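Local coordinates for protein L-asparaginase I (PDB 2OCD) that probably catalyses, as a homotetramer, the hydrolysis of L-asparagine to L-aspartate and ammonium, at residues B[317-320]-B[321-324]; B[324-327]-B[328-331]. One frame throughout, in Å; residues are numbered along the deposited sequence.

In the fold
Contact 1 and contact 2 are the two ends of one short helix, 320-327, in the region assigned to the asparaginase C-terminal domain. Their centres lie 10 Å apart and they share Lys324. Both are surface contacts, each with one buried touching residue: Val323 in contact 1 and the selenomethionine Met327 in contact 2. Each turns an apolar side toward helix 303-315. Their chemistry follows the helix direction. At the start, a serine hydroxyl accepts a backbone N-H, and Leu318 and Val323 form an apolar pair across the cap; at the finish, carbonyls accept from N-H groups three residues ahead, one of them only weakly, and Lys326 meets a glutamine amide. Both lie away from the predicted active-site threonines.

Contact 1: B[317-320]-B[321-324]; sequences NLSY and EEVK
Ser319 and Glu322 meet in the classic arrangement of a helix N-cap. Ser319 OG accepts the backbone N-H of Glu322 at 3.2 Å, with an N-H...O angle of 159°. The hydroxyl can do this because its chi1 of 74° sets OG between the backbone N and the carbonyl carbon, turned over the first turn. The regular helix bonds begin at the same place: Val323 N donates to Ser319 O at 3.1 Å, and Lys324 N follows with a 2.9 Å bond to Tyr320 O.

An apolar contact accompanies the polar cap. Just before the cap, Leu318 CB lies 3.9 Å from Val323 CG2; this pairing across the cap is a hydrophobic staple. The extended chain of Glu322, with CG anti to its N, crosses Leu318 at about a right angle and puts its carboxylate against a methyl, Glu322 CD lying 3.4 Å from Leu318 CD2, a close polar-on-apolar approach. Glu322 OE1 lies 3.6 Å from Ser319 N, long for the reciprocal bond of a capping box.

Two charged chains come up to the Tyr320 ring. Glu321, bent at chi2, brings its carboxylate to the ring edge, OE2 lying 3.6 Å from Tyr320 CD2, with the two planes 75° apart. One turn later the aliphatic part of Lys324 runs obliquely to the ring, its CE 4.0 Å from Tyr320 OH.

The helix thus starts with its polar cap on the surface and its apolar residues turned inward: Leu318 and Val323 pack on Leu313 of helix 303-315, while Tyr320 and Val323 rest on Ile267 of strand 267-272, within the four-stranded parallel sheet.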
# COMPACT_ATOMS: atom_id res chain seq x y z
N ASN B 317 -6.25 18.67 41.53
CA ASN B 317 -7.31 19.50 42.12
C ASN B 317 -7.26 20.90 41.54
O ASN B 317 -7.01 21.90 42.23
CB ASN B 317 -7.33 19.41 43.66
CG ASN B 317 -8.05 18.13 44.14
OD1 ASN B 317 -7.44 17.04 44.25
ND2 ASN B 317 -9.37 18.24 44.37
N LEU B 318 -7.56 20.90 40.24
CA LEU B 318 -7.58 22.06 39.40
C LEU B 318 -9.01 22.63 39.31
O LEU B 318 -9.99 21.92 39.53
CB LEU B 318 -7.12 21.66 38.00
CG LEU B 318 -5.72 21.09 37.91
CD1 LEU B 318 -5.37 20.61 36.50
CD2 LEU B 318 -4.75 22.15 38.40
N SER B 319 -9.10 23.92 39.00
CA SER B 319 -10.37 24.60 38.81
C SER B 319 -10.95 24.20 37.45
O SER B 319 -10.25 23.63 36.61
CB SER B 319 -10.12 26.11 38.86
OG SER B 319 -9.48 26.56 37.69
N TYR B 320 -12.24 24.46 37.24
CA TYR B 320 -12.88 24.15 35.95
C TYR B 320 -12.09 24.78 34.75
O TYR B 320 -11.72 24.09 33.79
CB TYR B 320 -14.34 24.61 35.96
CG TYR B 320 -14.98 24.64 34.60
CD1 TYR B 320 -15.69 23.56 34.13
CD2 TYR B 320 -14.90 25.74 33.80
CE1 TYR B 320 -16.32 23.56 32.88
CE2 TYR B 320 -15.50 25.77 32.55
CZ TYR B 320 -16.21 24.67 32.08
OH TYR B 320 -16.81 24.68 30.80
N GLU B 321 -11.82 26.09 34.86
CA GLU B 321 -11.18 26.87 33.78
C GLU B 321 -9.76 26.39 33.48
O GLU B 321 -9.31 26.31 32.35
CB GLU B 321 -11.11 28.37 34.18
CG GLU B 321 -12.46 29.04 34.31
CD GLU B 321 -13.30 29.10 32.98
OE1 GLU B 321 -12.72 29.00 31.87
OE2 GLU B 321 -14.56 29.23 33.07
N GLU B 322 -9.05 26.08 34.53
CA GLU B 322 -7.74 25.53 34.40
C GLU B 322 -7.74 24.17 33.61
O GLU B 322 -6.90 23.93 32.73
CB GLU B 322 -7.16 25.42 35.80
CG GLU B 322 -5.69 25.17 35.88
CD GLU B 322 -5.14 25.38 37.33
OE1 GLU B 322 -5.93 25.59 38.34
OE2 GLU B 322 -3.88 25.34 37.42
N VAL B 323 -8.70 23.30 33.90
CA VAL B 323 -8.80 22.03 33.19
C VAL B 323 -9.07 22.40 31.75
O VAL B 323 -8.37 21.90 30.81
CB VAL B 323 -9.96 21.17 33.75
CG1 VAL B 323 -10.30 20.00 32.79
CG2 VAL B 323 -9.67 20.69 35.22
N LYS B 324 -10.02 23.34 31.58
CA LYS B 324 -10.48 23.76 30.24
C LYS B 324 -9.31 24.22 29.39
O LYS B 324 -9.06 23.65 28.31
CB LYS B 324 -11.56 24.87 30.32
CG LYS B 324 -12.66 24.83 29.23
CD LYS B 324 -13.08 26.25 28.85
CE LYS B 324 -14.45 26.39 28.13
NZ LYS B 324 -14.65 27.83 27.77

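Contact 2: B[324-327]-B[328-331]; sequences KAKM and QQVL
Lys326 O accepts the backbone N-H of Gln329 at 3.0 Å, in a nearly straight bond that links residues three apart. This belongs to the C-terminal end of helix 320-327, where the bonds link residues three apart instead of four, as chains commonly do on leaving a helix. The donor stands well above the carbonyl plane, 68° out of it, so the bond misses the usual lone-pair directions. A companion bond from Gln328 N to Ala325 O, also three residues apart, is weak at 3.1 Å because its N-H points poorly.

The same two residues, Lys326 and Gln329, pair again through their side chains, which lie side by side and point the same way. Gln329 sets CG anti to its N (chi1 163°) and stretches out fully, whereas Lys326 bends at chi2 and chi4 to swing its ammonium group over to the amide. Lys326 NZ is placed to donate to Gln329 OE1, but the modelled 2.5 Å is too short to be trusted as a length.

Lys309 of helix 303-315 hydrogen-bonds through NZ to the carbonyls of Met327 and Gln329, a positive charge at the carbonyl end of the helix, where it would be expected to be favourable. The selenomethionine side chain of Met327, meanwhile, packs on Leu310 and Leu313 of that helix and on Ile296 of strand 296-297.

Leu331 turns back toward the helix, bringing its CD1 to 4.0 Å from Lys326 O, the carbonyl oxygen already bonded to Gln329 N.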
# COMPACT_ATOMS: atom_id res chain seq x y z
N LYS B 324 -10.02 23.34 31.58
CA LYS B 324 -10.48 23.76 30.24
C LYS B 324 -9.31 24.22 29.39
O LYS B 324 -9.06 23.65 28.31
CB LYS B 324 -11.56 24.87 30.32
CG LYS B 324 -12.66 24.83 29.23
CD LYS B 324 -13.08 26.25 28.85
CE LYS B 324 -14.45 26.39 28.13
NZ LYS B 324 -14.65 27.83 27.77
N ALA B 325 -8.55 25.17 29.94
CA ALA B 325 -7.30 25.67 29.33
C ALA B 325 -6.30 24.55 29.02
O ALA B 325 -5.79 24.47 27.91
CB ALA B 325 -6.66 26.74 30.20
N LYS B 326 -6.06 23.66 29.96
CA LYS B 326 -5.08 22.59 29.77
C LYS B 326 -5.49 21.58 28.70
O LYS B 326 -4.65 21.05 27.98
CB LYS B 326 -4.82 21.90 31.09
CG LYS B 326 -3.47 22.22 31.81
CD LYS B 326 -3.27 23.60 32.22
CE LYS B 326 -1.79 23.81 32.72
NZ LYS B 326 -0.68 23.72 31.62
N MSE B 327 -6.78 21.27 28.59
CA MSE B 327 -7.25 20.36 27.56
C MSE B 327 -6.89 20.90 26.16
O MSE B 327 -6.69 20.11 25.20
CB MSE B 327 -8.78 20.21 27.64
CG MSE B 327 -9.31 19.33 28.73
SE MSE B 327 -8.71 17.52 28.39
CE MSE B 327 -9.94 17.04 26.97
N GLN B 328 -6.80 22.22 26.05
CA GLN B 328 -6.47 22.88 24.77
C GLN B 328 -4.98 23.10 24.60
O GLN B 328 -4.54 23.74 23.66
CB GLN B 328 -7.21 24.22 24.67
CG GLN B 328 -8.73 24.05 24.55
CD GLN B 328 -9.51 25.40 24.69
OE1 GLN B 328 -9.71 25.89 25.81
NE2 GLN B 328 -10.00 25.95 23.57
N GLN B 329 -4.18 22.60 25.51
CA GLN B 329 -2.75 22.77 25.40
C GLN B 329 -2.09 21.40 25.20
O GLN B 329 -2.61 20.40 25.71
CB GLN B 329 -2.25 23.53 26.63
CG GLN B 329 -0.76 23.46 26.90
CD GLN B 329 -0.40 24.09 28.27
OE1 GLN B 329 -1.23 24.13 29.20
NE2 GLN B 329 0.81 24.59 28.38
N VAL B 330 -1.02 21.38 24.39
CA VAL B 330 -0.32 20.18 24.02
C VAL B 330 0.52 19.82 25.20
O VAL B 330 1.39 20.59 25.59
CB VAL B 330 0.59 20.32 22.75
CG1 VAL B 330 1.29 19.00 22.44
CG2 VAL B 330 -0.20 20.78 21.54
N LEU B 331 0.28 18.68 25.82
CA LEU B 331 1.01 18.42 27.05
C LEU B 331 2.06 17.34 26.81
O LEU B 331 3.11 17.39 27.45
CB LEU B 331 0.05 18.08 28.20
CG LEU B 331 -1.00 19.16 28.60
CD1 LEU B 331 -1.90 18.77 29.78
CD2 LEU B 331 -0.25 20.46 28.93